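Local coordinates for neurotoxin (Clostridium botulinum, PDB 3N7L), which probably binds gangliosides on nerve cells, as the receptor-binding domain of a botulinum neurotoxin of mosaic serotype D/C, at residues Asn4-Leu9 and Tyr209-Glu214; Asn67-Ser72 and Ile175-Thr180; Ser72-Phe77 and Thr146-Met151; Gly153-Tyr158 and Asp165-Lys170. All coordinates share one frame; numbering follows the deposited sequence.

Contact 1 of 4, residues Asn4-Leu9 and Tyr209-Glu214; sequences NDSKIL and YIFAKE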
loop_
_atom_site.group_PDB
_atom_site.type_symbol
_atom_site.label_atom_id
_atom_site.label_comp_id
_atom_site.label_asym_id
_atom_site.label_seq_id
_atom_site.Cartn_x
_atom_site.Cartn_y
_atom_site.Cartn_z
ATOM N N ASN A 4 24.979 5.058 0.439
ATOM C CA ASN A 4 24.730 6.291 1.179
ATOM C C ASN A 4 25.827 7.307 0.903
ATOM O O ASN A 4 25.614 8.514 1.024
ATOM C CB ASN A 4 24.657 6.009 2.678
ATOM C CG ASN A 4 23.400 5.261 3.067
ATOM O OD1 ASN A 4 22.287 5.769 2.910
ATOM N ND2 ASN A 4 23.569 4.045 3.572
ATOM N N ASP A 5 27.003 6.809 0.537
ATOM C CA ASP A 5 28.133 7.673 0.234
ATOM C C ASP A 5 27.796 8.588 -0.942
ATOM O O ASP A 5 28.428 9.631 -1.126
ATOM C CB ASP A 5 29.368 6.832 -0.100
ATOM C CG ASP A 5 29.914 6.087 1.106
ATOM O OD1 ASP A 5 30.872 5.300 0.934
ATOM O OD2 ASP A 5 29.391 6.289 2.225
ATOM N N SER A 6 26.797 8.197 -1.730
ATOM C CA SER A 6 26.386 8.988 -2.886
ATOM C C SER A 6 25.118 9.797 -2.614
ATOM O O SER A 6 24.698 10.596 -3.446
ATOM C CB SER A 6 26.176 8.077 -4.106
ATOM O OG SER A 6 25.183 7.095 -3.858
ATOM N N LYS A 7 24.513 9.598 -1.448
ATOM C CA LYS A 7 23.300 10.328 -1.102
ATOM C C LYS A 7 23.616 11.815 -0.926
ATOM O O LYS A 7 24.424 12.188 -0.077
ATOM C CB LYS A 7 22.693 9.765 0.186
ATOM C CG LYS A 7 21.393 10.444 0.597
ATOM C CD LYS A 7 20.903 9.969 1.958
ATOM C CE LYS A 7 20.418 8.533 1.923
ATOM N NZ LYS A 7 19.877 8.112 3.251
ATOM N N ILE A 8 22.978 12.661 -1.731
ATOM C CA ILE A 8 23.216 14.097 -1.661
ATOM C C ILE A 8 22.029 14.887 -1.113
ATOM O O ILE A 8 22.126 16.091 -0.876
ATOM C CB ILE A 8 23.617 14.660 -3.046
ATOM C CG1 ILE A 8 22.543 14.324 -4.087
ATOM C CG2 ILE A 8 24.960 14.071 -3.469
ATOM C CD1 ILE A 8 22.807 14.929 -5.454
ATOM N N LEU A 9 20.907 14.204 -0.922
ATOM C CA LEU A 9 19.708 14.824 -0.369
ATOM C C LEU A 9 18.924 13.752 0.361
ATOM O O LEU A 9 18.724 12.652 -0.156
ATOM C CB LEU A 9 18.835 15.437 -1.466
ATOM C CG LEU A 9 17.489 15.989 -0.967
ATOM C CD1 LEU A 9 17.725 17.056 0.096
ATOM C CD2 LEU A 9 16.698 16.571 -2.130
ATOM N N TYR A 209 14.830 10.823 -1.091
ATOM C CA TYR A 209 16.283 10.809 -1.249
ATOM C C TYR A 209 16.733 11.062 -2.687
ATOM O O TYR A 209 15.995 10.812 -3.637
ATOM C CB TYR A 209 16.853 9.446 -0.848
ATOM C CG TYR A 209 16.567 8.956 0.552
ATOM C CD1 TYR A 209 16.862 7.636 0.903
ATOM C CD2 TYR A 209 16.038 9.794 1.534
ATOM C CE1 TYR A 209 16.638 7.158 2.191
ATOM C CE2 TYR A 209 15.811 9.323 2.837
ATOM C CZ TYR A 209 16.115 8.001 3.149
ATOM O OH TYR A 209 15.890 7.508 4.414
ATOM N N ILE A 210 17.961 11.550 -2.834
ATOM C CA ILE A 210 18.561 11.755 -4.147
ATOM C C ILE A 210 20.005 11.265 -4.037
ATOM O O ILE A 210 20.732 11.642 -3.111
ATOM C CB ILE A 210 18.537 13.233 -4.600
ATOM C CG1 ILE A 210 17.093 13.675 -4.864
ATOM C CG2 ILE A 210 19.354 13.388 -5.886
ATOM C CD1 ILE A 210 16.955 15.089 -5.383
ATOM N N PHE A 211 20.400 10.404 -4.969
ATOM C CA PHE A 211 21.742 9.831 -4.986
ATOM C C PHE A 211 22.518 10.299 -6.213
ATOM O O PHE A 211 21.965 10.398 -7.311
ATOM C CB PHE A 211 21.654 8.303 -5.006
ATOM C CG PHE A 211 21.004 7.712 -3.789
ATOM C CD1 PHE A 211 21.760 7.388 -2.670
ATOM C CD2 PHE A 211 19.630 7.478 -3.764
ATOM C CE1 PHE A 211 21.161 6.837 -1.538
ATOM C CE2 PHE A 211 19.020 6.929 -2.641
ATOM C CZ PHE A 211 19.786 6.607 -1.525
ATOM N N ALA A 212 23.805 10.575 -6.022
ATOM C CA ALA A 212 24.662 11.029 -7.109
ATOM C C ALA A 212 25.179 9.843 -7.910
ATOM O O ALA A 212 26.349 9.794 -8.272
ATOM C CB ALA A 212 25.829 11.836 -6.553
ATOM N N LYS A 213 24.304 8.883 -8.178
ATOM C CA LYS A 213 24.685 7.713 -8.956
ATOM C C LYS A 213 23.451 7.032 -9.517
ATOM O O LYS A 213 22.326 7.350 -9.130
ATOM C CB LYS A 213 25.459 6.711 -8.094
ATOM C CG LYS A 213 24.599 5.984 -7.074
ATOM C CD LYS A 213 25.372 4.878 -6.368
ATOM C CE LYS A 213 25.767 3.771 -7.330
ATOM N NZ LYS A 213 26.431 2.641 -6.621
ATOM N N GLU A 214 23.675 6.087 -10.425
ATOM C CA GLU A 214 22.597 5.331 -11.045
ATOM C C GLU A 214 22.453 4.039 -10.241
ATOM O O GLU A 214 23.253 3.116 -10.393
ATOM C CB GLU A 214 22.957 5.003 -12.499
ATOM C CG GLU A 214 21.783 4.581 -13.378
ATOM C CD GLU A 214 22.218 3.916 -14.685
ATOM O OE1 GLU A 214 23.350 4.180 -15.158
ATOM O OE2 GLU A 214 21.416 3.134 -15.245
#
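K7 and Y209 meet in a cation-pi contact, and the lysine can be followed outward atom by atom. Its CB sits 3.7 Å from CE1 of F211, and CG still lies near both that atom and the carbonyl oxygen of I210. With CG anti to the backbone N (chi1 -178°) and a bend at chi3, the chain carries CE over the face of the Y209 ring, with CE1 and CZ of F211 also beside it. NZ ends 3.8 Å from the centroid of the Y209 ring, 22° off its normal and nearest CE1; a weak bond ties NZ to N4 OD1. The Y209 hydroxyl is held by Q12.

S6 OG approaches the edge of the F211 ring, 3.6 Å from CD1 of F211, and touches the CD and CG methylenes of K213, while its hydrogen bond goes to the carbonyl of I3. A212 N donates to S6 O at 2.7 Å. On the other face CD2 of L9 packs 3.6 Å from CD1 of I210, and I181 of the second sheet touches both residues. I8, at the bulge, leans CG1 and CD1 on CG2 of I210 and CG2 on CB of A212.

One carbonyl receives two amides: I8 N donates to I210 O at 2.8 Å, and L9 N adds a weak bond to the same oxygen, while I210 N returns a bond to L9 O. I8 and L9 thus both face I210, a classic beta bulge where antiparallel strands 7-14 and 202-211 join in the lectin-like N-terminal half of the binding domain.

Contact 2 of 4, residues Asn67-Ser72 and Ile175-Thr180; sequences NAMYES and INFSKT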
loop_
_atom_site.group_PDB
_atom_site.type_symbol
_atom_site.label_atom_id
_atom_site.label_comp_id
_atom_site.label_asym_id
_atom_site.label_seq_id
_atom_site.Cartn_x
_atom_site.Cartn_y
_atom_site.Cartn_z
ATOM N N ASN A 67 27.739 19.079 -9.885
ATOM C CA ASN A 67 28.623 17.937 -10.099
ATOM C C ASN A 67 27.976 16.565 -9.976
ATOM O O ASN A 67 28.664 15.584 -9.695
ATOM C CB ASN A 67 29.822 18.004 -9.147
ATOM C CG ASN A 67 30.711 19.204 -9.414
ATOM O OD1 ASN A 67 30.377 20.330 -9.052
ATOM N ND2 ASN A 67 31.845 18.968 -10.065
ATOM N N ALA A 68 26.668 16.479 -10.201
ATOM C CA ALA A 68 25.991 15.190 -10.090
ATOM C C ALA A 68 24.890 14.960 -11.120
ATOM O O ALA A 68 24.912 13.973 -11.852
ATOM C CB ALA A 68 25.419 15.033 -8.687
ATOM N N MET A 69 23.937 15.881 -11.167
ATOM C CA MET A 69 22.786 15.799 -12.062
ATOM C C MET A 69 23.068 15.639 -13.555
ATOM O O MET A 69 22.249 15.077 -14.285
ATOM C CB MET A 69 21.905 17.029 -11.858
ATOM C CG MET A 69 21.459 17.236 -10.424
ATOM S SD MET A 69 20.385 15.913 -9.863
ATOM C CE MET A 69 18.804 16.528 -10.474
ATOM N N TYR A 70 24.216 16.127 -14.013
ATOM C CA TYR A 70 24.549 16.048 -15.434
ATOM C C TYR A 70 25.144 14.724 -15.883
ATOM O O TYR A 70 25.399 14.520 -17.070
ATOM C CB TYR A 70 25.474 17.210 -15.804
ATOM C CG TYR A 70 24.783 18.542 -15.648
ATOM C CD1 TYR A 70 23.960 19.045 -16.660
ATOM C CD2 TYR A 70 24.883 19.265 -14.460
ATOM C CE1 TYR A 70 23.251 20.238 -16.490
ATOM C CE2 TYR A 70 24.174 20.454 -14.280
ATOM C CZ TYR A 70 23.359 20.931 -15.300
ATOM O OH TYR A 70 22.637 22.090 -15.118
ATOM N N GLU A 71 25.361 13.815 -14.943
ATOM C CA GLU A 71 25.900 12.511 -15.292
ATOM C C GLU A 71 24.899 11.422 -14.930
ATOM O O GLU A 71 24.128 10.978 -15.777
ATOM C CB GLU A 71 27.228 12.276 -14.575
ATOM C CG GLU A 71 28.304 13.266 -14.972
ATOM C CD GLU A 71 29.654 12.909 -14.395
ATOM O OE1 GLU A 71 29.778 12.855 -13.151
ATOM O OE2 GLU A 71 30.593 12.680 -15.188
ATOM N N SER A 72 24.915 10.999 -13.670
ATOM C CA SER A 72 24.001 9.966 -13.187
ATOM C C SER A 72 23.410 10.361 -11.843
ATOM O O SER A 72 24.104 10.912 -10.984
ATOM C CB SER A 72 24.725 8.620 -13.029
ATOM O OG SER A 72 24.931 7.977 -14.274
ATOM N N ILE A 175 19.904 21.679 -21.272
ATOM C CA ILE A 175 19.136 21.399 -20.069
ATOM C C ILE A 175 19.911 21.932 -18.873
ATOM O O ILE A 175 21.108 21.682 -18.719
ATOM C CB ILE A 175 18.848 19.878 -19.910
ATOM C CG1 ILE A 175 17.870 19.655 -18.752
ATOM C CG2 ILE A 175 20.144 19.102 -19.694
ATOM C CD1 ILE A 175 17.234 18.283 -18.750
ATOM N N ASN A 176 19.221 22.702 -18.043
ATOM C CA ASN A 176 19.822 23.304 -16.870
ATOM C C ASN A 176 19.046 22.840 -15.641
ATOM O O ASN A 176 17.872 23.178 -15.466
ATOM C CB ASN A 176 19.757 24.831 -16.998
ATOM C CG ASN A 176 20.650 25.544 -16.000
ATOM O OD1 ASN A 176 20.564 25.315 -14.797
ATOM N ND2 ASN A 176 21.507 26.426 -16.501
ATOM N N PHE A 177 19.701 22.058 -14.793
ATOM C CA PHE A 177 19.052 21.553 -13.594
ATOM C C PHE A 177 18.977 22.584 -12.480
ATOM O O PHE A 177 19.934 23.311 -12.216
ATOM C CB PHE A 177 19.759 20.282 -13.116
ATOM C CG PHE A 177 19.513 19.098 -14.005
ATOM C CD1 PHE A 177 18.228 18.580 -14.153
ATOM C CD2 PHE A 177 20.556 18.518 -14.721
ATOM C CE1 PHE A 177 17.984 17.504 -15.000
ATOM C CE2 PHE A 177 20.323 17.438 -15.572
ATOM C CZ PHE A 177 19.036 16.931 -15.714
ATOM N N SER A 178 17.814 22.643 -11.840
ATOM C CA SER A 178 17.557 23.574 -10.748
ATOM C C SER A 178 17.992 22.999 -9.405
ATOM O O SER A 178 17.989 21.787 -9.204
ATOM C CB SER A 178 16.065 23.907 -10.696
ATOM O OG SER A 178 15.723 24.567 -9.489
ATOM N N LYS A 179 18.369 23.872 -8.481
ATOM C CA LYS A 179 18.776 23.409 -7.164
ATOM C C LYS A 179 17.607 23.511 -6.191
ATOM O O LYS A 179 17.763 23.301 -4.992
ATOM C CB LYS A 179 19.983 24.211 -6.663
ATOM C CG LYS A 179 19.889 25.711 -6.856
ATOM C CD LYS A 179 18.845 26.331 -5.963
ATOM C CE LYS A 179 19.031 27.830 -5.901
ATOM N NZ LYS A 179 20.392 28.165 -5.401
ATOM N N THR A 180 16.433 23.833 -6.727
ATOM C CA THR A 180 15.226 23.955 -5.917
ATOM C C THR A 180 14.201 22.885 -6.278
ATOM O O THR A 180 13.940 22.637 -7.450
ATOM C CB THR A 180 14.567 25.344 -6.093
ATOM O OG1 THR A 180 15.428 26.353 -5.554
ATOM C CG2 THR A 180 13.224 25.400 -5.372
HETATM O O HOH W 1 22.668 23.206 -12.550
#
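The Y70 ring carries F177 on one face, with CD2 of F177 3.6 Å above the ring plane and displaced toward its rim. At the edge of the tyrosine, in its plane, lie the carbonyl oxygen of I175, 3.4 Å from CE1 of Y70, and a water molecule. The two rings form an edge-to-face pair, F177 turning its edge to the tyrosine, with planes at 61° and centroids 5.1 Å apart. One face of the F177 ring is approached by CG1 of I175 from its own segment.

M69 reaches the same phenylalanine: its CB packs 3.5 Å from CD2 of F177, and its carbonyl oxygen comes obliquely to CE2. W103 of strand 102-108 touches both M69 and F177, so the apolar cluster extends into the second sheet.

The hydroxyl of Y70 fixes the polar side. F177 N donates to Y70 OH at 3.0 Å, with an angle of 157° at the hydrogen. The water, 2.8 Å from Y70 OH, donates to the carbonyl oxygen of F177, so both backbone polar groups of this residue are tied to one phenol, directly and through solvent. Further along, S178 OG accepts the amide of T180 in an ST turn. An edge-to-face aromatic pair here joins two irregular connections that lead into strands 72-82 and 180-187, one in each sheet of the lectin-like beta sandwich.

Contact 3 of 4, residues Ser72-Phe77 and Thr146-Met151; sequences SFSISF and TITTNM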
loop_
_atom_site.group_PDB
_atom_site.type_symbol
_atom_site.label_atom_id
_atom_site.label_comp_id
_atom_site.label_asym_id
_atom_site.label_seq_id
_atom_site.Cartn_x
_atom_site.Cartn_y
_atom_site.Cartn_z
ATOM N N SER A 72 24.915 10.999 -13.670
ATOM C CA SER A 72 24.001 9.966 -13.187
ATOM C C SER A 72 23.410 10.361 -11.843
ATOM O O SER A 72 24.104 10.912 -10.984
ATOM C CB SER A 72 24.725 8.620 -13.029
ATOM O OG SER A 72 24.931 7.977 -14.274
ATOM N N PHE A 73 22.127 10.082 -11.659
ATOM C CA PHE A 73 21.473 10.393 -10.402
ATOM C C PHE A 73 20.211 9.559 -10.252
ATOM O O PHE A 73 19.655 9.067 -11.236
ATOM C CB PHE A 73 21.155 11.892 -10.313
ATOM C CG PHE A 73 20.132 12.366 -11.304
ATOM C CD1 PHE A 73 18.773 12.196 -11.058
ATOM C CD2 PHE A 73 20.526 12.992 -12.482
ATOM C CE1 PHE A 73 17.821 12.643 -11.971
ATOM C CE2 PHE A 73 19.584 13.442 -13.402
ATOM C CZ PHE A 73 18.229 13.268 -13.146
ATOM N N SER A 74 19.779 9.389 -9.009
ATOM C CA SER A 74 18.594 8.605 -8.707
ATOM C C SER A 74 17.738 9.326 -7.689
ATOM O O SER A 74 18.258 9.976 -6.784
ATOM C CB SER A 74 18.988 7.236 -8.148
ATOM O OG SER A 74 19.673 6.471 -9.114
ATOM N N ILE A 75 16.427 9.205 -7.851
ATOM C CA ILE A 75 15.460 9.819 -6.951
ATOM C C ILE A 75 14.601 8.691 -6.369
ATOM O O ILE A 75 14.040 7.886 -7.112
ATOM C CB ILE A 75 14.551 10.809 -7.716
ATOM C CG1 ILE A 75 15.409 11.909 -8.352
ATOM C CG2 ILE A 75 13.518 11.413 -6.772
ATOM C CD1 ILE A 75 14.637 12.854 -9.267
ATOM N N SER A 76 14.508 8.615 -5.047
ATOM C CA SER A 76 13.709 7.560 -4.430
ATOM C C SER A 76 12.847 8.138 -3.323
ATOM O O SER A 76 13.261 9.063 -2.634
ATOM C CB SER A 76 14.613 6.463 -3.850
ATOM O OG SER A 76 15.324 6.931 -2.711
ATOM N N PHE A 77 11.649 7.590 -3.152
ATOM C CA PHE A 77 10.759 8.078 -2.107
ATOM C C PHE A 77 9.484 7.262 -1.984
ATOM O O PHE A 77 9.074 6.582 -2.925
ATOM C CB PHE A 77 10.391 9.546 -2.371
ATOM C CG PHE A 77 9.681 9.775 -3.683
ATOM C CD1 PHE A 77 8.288 9.746 -3.755
ATOM C CD2 PHE A 77 10.407 10.033 -4.849
ATOM C CE1 PHE A 77 7.631 9.974 -4.968
ATOM C CE2 PHE A 77 9.757 10.260 -6.068
ATOM C CZ PHE A 77 8.369 10.233 -6.128
ATOM N N THR A 146 11.358 4.769 -7.493
ATOM C CA THR A 146 12.794 4.889 -7.690
ATOM C C THR A 146 13.020 5.248 -9.145
ATOM O O THR A 146 12.695 4.476 -10.044
ATOM C CB THR A 146 13.559 3.593 -7.380
ATOM O OG1 THR A 146 13.292 3.185 -6.036
ATOM C CG2 THR A 146 15.057 3.836 -7.514
ATOM N N ILE A 147 13.560 6.438 -9.372
ATOM C CA ILE A 147 13.837 6.890 -10.727
ATOM C C ILE A 147 15.347 6.968 -10.884
ATOM O O ILE A 147 16.009 7.633 -10.095
ATOM C CB ILE A 147 13.215 8.283 -10.978
ATOM C CG1 ILE A 147 11.689 8.183 -10.913
ATOM C CG2 ILE A 147 13.659 8.829 -12.340
ATOM C CD1 ILE A 147 10.983 9.529 -10.849
ATOM N N THR A 148 15.897 6.268 -11.871
ATOM C CA THR A 148 17.342 6.318 -12.094
ATOM C C THR A 148 17.604 6.974 -13.448
ATOM O O THR A 148 16.904 6.708 -14.423
ATOM C CB THR A 148 18.007 4.909 -12.053
ATOM O OG1 THR A 148 17.560 4.121 -13.160
ATOM C CG2 THR A 148 17.668 4.193 -10.748
ATOM N N THR A 149 18.602 7.845 -13.502
ATOM C CA THR A 149 18.911 8.540 -14.741
ATOM C C THR A 149 20.397 8.666 -15.028
ATOM O O THR A 149 21.166 9.142 -14.194
ATOM C CB THR A 149 18.318 9.975 -14.745
ATOM O OG1 THR A 149 16.886 9.913 -14.701
ATOM C CG2 THR A 149 18.749 10.731 -15.999
ATOM N N ASN A 150 20.788 8.224 -16.216
ATOM C CA ASN A 150 22.165 8.338 -16.674
ATOM C C ASN A 150 22.023 9.207 -17.920
ATOM O O ASN A 150 21.496 8.752 -18.933
ATOM C CB ASN A 150 22.735 6.976 -17.068
ATOM C CG ASN A 150 24.179 7.068 -17.540
ATOM O OD1 ASN A 150 24.595 8.079 -18.104
ATOM N ND2 ASN A 150 24.943 6.005 -17.322
ATOM N N MET A 151 22.476 10.454 -17.839
ATOM C CA MET A 151 22.360 11.377 -18.962
ATOM C C MET A 151 23.047 10.896 -20.237
ATOM O O MET A 151 22.799 11.426 -21.318
ATOM C CB MET A 151 22.876 12.760 -18.563
ATOM C CG MET A 151 22.027 13.450 -17.489
ATOM S SD MET A 151 20.265 13.614 -17.943
ATOM C CE MET A 151 20.331 15.007 -19.067
#
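F73 meets T149 through a chi1 of 66°, which sets CG between the backbone N and the carbonyl carbon and lays the ring alongside the threonine. In T149 CG2 is anti to the backbone N, which sets this methyl beside CE2 and CZ of F73, while CB itself lies over the ring face. The result is a CH-pi contact: T149 CB lies 3.9 Å from the F73 centroid, 20° off the normal. I75 and I147 form the next pair on this face, more loosely, CB to CB 4.3 Å. F114 of strand 111-117 touches I75, I147 and T149, so these residues belong to the buried interior of a beta sandwich, the lectin-like jelly roll of clostridial neurotoxin binding domains.

The backbones run antiparallel at 174°. F73 and T149 exchange two hydrogen bonds, and so do I75 and I147; in the first pair T149 N donates to F73 O at 2.8 Å. Between these rungs S74 CA comes 3.1 Å from the carbonyl oxygen of I147.

The opposite face carries small polar side chains. S74 OG touches CG2 of T148 at 3.4 Å, yet it is hydrogen-bonded to K213 O and accepts from L215 N, in the chain beyond strand 202-211. S72 OG lies 3.5 Å from CG of N150, whose amide is engaged elsewhere: OD1 takes the amide of M152 and ND2 donates to E214.

Contact 4 of 4, residues Gly153-Tyr158 and Asp165-Lys170; sequences GNMMIY and DTIKVK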
loop_
_atom_site.group_PDB
_atom_site.type_symbol
_atom_site.label_atom_id
_atom_site.label_comp_id
_atom_site.label_asym_id
_atom_site.label_seq_id
_atom_site.Cartn_x
_atom_site.Cartn_y
_atom_site.Cartn_z
ATOM N N GLY A 153 23.077 7.511 -20.751
ATOM C CA GLY A 153 22.563 6.157 -20.841
ATOM C C GLY A 153 21.046 6.130 -20.871
ATOM O O GLY A 153 20.424 6.772 -21.718
ATOM N N ASN A 154 20.445 5.391 -19.944
ATOM C CA ASN A 154 18.993 5.287 -19.884
ATOM C C ASN A 154 18.355 5.996 -18.699
ATOM O O ASN A 154 19.013 6.359 -17.723
ATOM C CB ASN A 154 18.544 3.828 -19.824
ATOM C CG ASN A 154 18.969 3.033 -21.028
ATOM O OD1 ASN A 154 18.856 3.490 -22.162
ATOM N ND2 ASN A 154 19.445 1.819 -20.790
ATOM N N MET A 155 17.044 6.165 -18.819
ATOM C CA MET A 155 16.193 6.773 -17.809
ATOM C C MET A 155 15.326 5.563 -17.448
ATOM O O MET A 155 14.776 4.921 -18.342
ATOM C CB MET A 155 15.329 7.855 -18.461
ATOM C CG MET A 155 14.911 9.001 -17.567
ATOM S SD MET A 155 13.672 10.073 -18.357
ATOM C CE MET A 155 14.256 10.170 -20.034
ATOM N N MET A 156 15.215 5.232 -16.165
ATOM C CA MET A 156 14.413 4.077 -15.760
ATOM C C MET A 156 13.549 4.373 -14.539
ATOM O O MET A 156 13.949 5.136 -13.656
ATOM C CB MET A 156 15.322 2.884 -15.430
ATOM C CG MET A 156 16.375 2.561 -16.484
ATOM S SD MET A 156 17.349 1.090 -16.060
ATOM C CE MET A 156 18.488 1.752 -14.869
ATOM N N ILE A 157 12.363 3.777 -14.487
ATOM C CA ILE A 157 11.502 3.985 -13.333
ATOM C C ILE A 157 11.089 2.650 -12.738
ATOM O O ILE A 157 10.685 1.731 -13.450
ATOM C CB ILE A 157 10.240 4.826 -13.670
ATOM C CG1 ILE A 157 9.423 5.038 -12.394
ATOM C CG2 ILE A 157 9.384 4.126 -14.717
ATOM C CD1 ILE A 157 8.340 6.077 -12.529
ATOM N N TYR A 158 11.234 2.550 -11.422
ATOM C CA TYR A 158 10.885 1.347 -10.684
ATOM C C TYR A 158 9.776 1.682 -9.687
ATOM O O TYR A 158 9.708 2.798 -9.165
ATOM C CB TYR A 158 12.094 0.832 -9.899
ATOM C CG TYR A 158 13.317 0.485 -10.722
ATOM C CD1 TYR A 158 13.665 -0.850 -10.955
ATOM C CD2 TYR A 158 14.161 1.487 -11.217
ATOM C CE1 TYR A 158 14.828 -1.185 -11.654
ATOM C CE2 TYR A 158 15.332 1.164 -11.922
ATOM C CZ TYR A 158 15.658 -0.175 -12.131
ATOM O OH TYR A 158 16.823 -0.509 -12.787
ATOM N N ASP A 165 9.606 0.821 -16.559
ATOM C CA ASP A 165 9.884 1.347 -17.886
ATOM C C ASP A 165 11.334 1.812 -17.983
ATOM O O ASP A 165 11.975 2.102 -16.974
ATOM C CB ASP A 165 8.913 2.500 -18.179
ATOM C CG ASP A 165 8.927 2.937 -19.639
ATOM O OD1 ASP A 165 9.117 2.080 -20.530
ATOM O OD2 ASP A 165 8.724 4.144 -19.893
ATOM N N THR A 166 11.853 1.867 -19.200
ATOM C CA THR A 166 13.224 2.298 -19.414
ATOM C C THR A 166 13.375 2.831 -20.826
ATOM O O THR A 166 12.826 2.261 -21.761
ATOM C CB THR A 166 14.213 1.130 -19.207
ATOM O OG1 THR A 166 15.477 1.460 -19.799
ATOM C CG2 THR A 166 13.680 -0.141 -19.840
ATOM N N ILE A 167 14.098 3.935 -20.972
ATOM C CA ILE A 167 14.331 4.518 -22.284
ATOM C C ILE A 167 15.680 5.223 -22.338
ATOM O O ILE A 167 16.162 5.763 -21.340
ATOM C CB ILE A 167 13.239 5.544 -22.686
ATOM C CG1 ILE A 167 13.389 6.826 -21.871
ATOM C CG2 ILE A 167 11.849 4.950 -22.464
ATOM C CD1 ILE A 167 12.439 7.925 -22.305
ATOM N N LYS A 168 16.273 5.205 -23.524
ATOM C CA LYS A 168 17.557 5.839 -23.786
ATOM C C LYS A 168 17.368 7.359 -23.739
ATOM O O LYS A 168 16.468 7.906 -24.387
ATOM C CB LYS A 168 18.053 5.389 -25.170
ATOM C CG LYS A 168 19.248 6.137 -25.739
ATOM C CD LYS A 168 20.550 5.851 -25.002
ATOM C CE LYS A 168 21.737 6.476 -25.755
ATOM N NZ LYS A 168 23.056 6.296 -25.068
ATOM N N VAL A 169 18.198 8.037 -22.952
ATOM C CA VAL A 169 18.114 9.488 -22.842
ATOM C C VAL A 169 18.567 10.108 -24.163
ATOM O O VAL A 169 19.626 9.758 -24.688
ATOM C CB VAL A 169 19.003 10.014 -21.692
ATOM C CG1 VAL A 169 18.968 11.537 -21.648
ATOM C CG2 VAL A 169 18.517 9.445 -20.364
ATOM N N LYS A 170 17.758 11.013 -24.707
ATOM C CA LYS A 170 18.099 11.656 -25.972
ATOM C C LYS A 170 18.991 12.870 -25.723
ATOM O O LYS A 170 19.252 13.239 -24.577
ATOM C CB LYS A 170 16.828 12.081 -26.724
ATOM C CG LYS A 170 16.060 13.232 -26.081
ATOM C CD LYS A 170 14.886 13.689 -26.957
ATOM C CE LYS A 170 14.236 14.961 -26.406
ATOM N NZ LYS A 170 13.122 15.467 -27.265
#
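G153-Y158 and D165-K170 pair as antiparallel strands whose short axes run at 169° and approach to 4.4 Å. M155 and I167 exchange two hydrogen bonds, the shorter from M155 N to I167 O at 2.7 Å. I157 N donates to D165 O at 3.0 Å, and the return bond from D165 N is weak. Beyond the last bridge, V169 N reaches the carbonyl oxygen of G153 at 2.8 Å, extending the ladder to where the strands end. This is the beta hairpin of strands 154-159 and 162-168, which forms one margin of its sheet, strand 154-159 being paired on its other side with strand 143-150.

On the face of M155 and I167 the two side chains lie side by side. M155 extends with CG anti to the backbone N (chi1 -151°) and bends at chi3, bringing its CE 3.7 Å from CD1 of I167; Q124 of the opposing sheet touches both. V169 adds CG2 against M155 CB.

Across the other face CG of M156 runs beside T166, 3.6 Å from its OG1. At the end of the ladder, where the N154 and K168 side chains diverge, OD1 of N154 comes 3.1 Å from CA of K168, and the CD of that lysine lies against the carbonyl oxygen of G153.

How the contacts relate
Contacts 1, 3 and 4 follow one another across a single antiparallel sheet of the N-terminal, lectin-like half: strand 7-14 pairs with 202-211, then come 72-82, 143-150, 154-159 and 162-168. Centres of contacts 1 and 3 are about 9 Å apart, as are those of 3 and 4, whereas 1 and 4 stand about 18 Å apart. Along the chain, contact 1 joins the ends of this half and encloses the others; contact 2 encloses contacts 3 and 4, which come in series. Contact 2 lies at the strand ends, sharing S72 with contact 3 and bonding E71 O to M151 N. Contacts 1 and 3 thus join strands far apart in sequence, whereas contact 4 is a local hairpin.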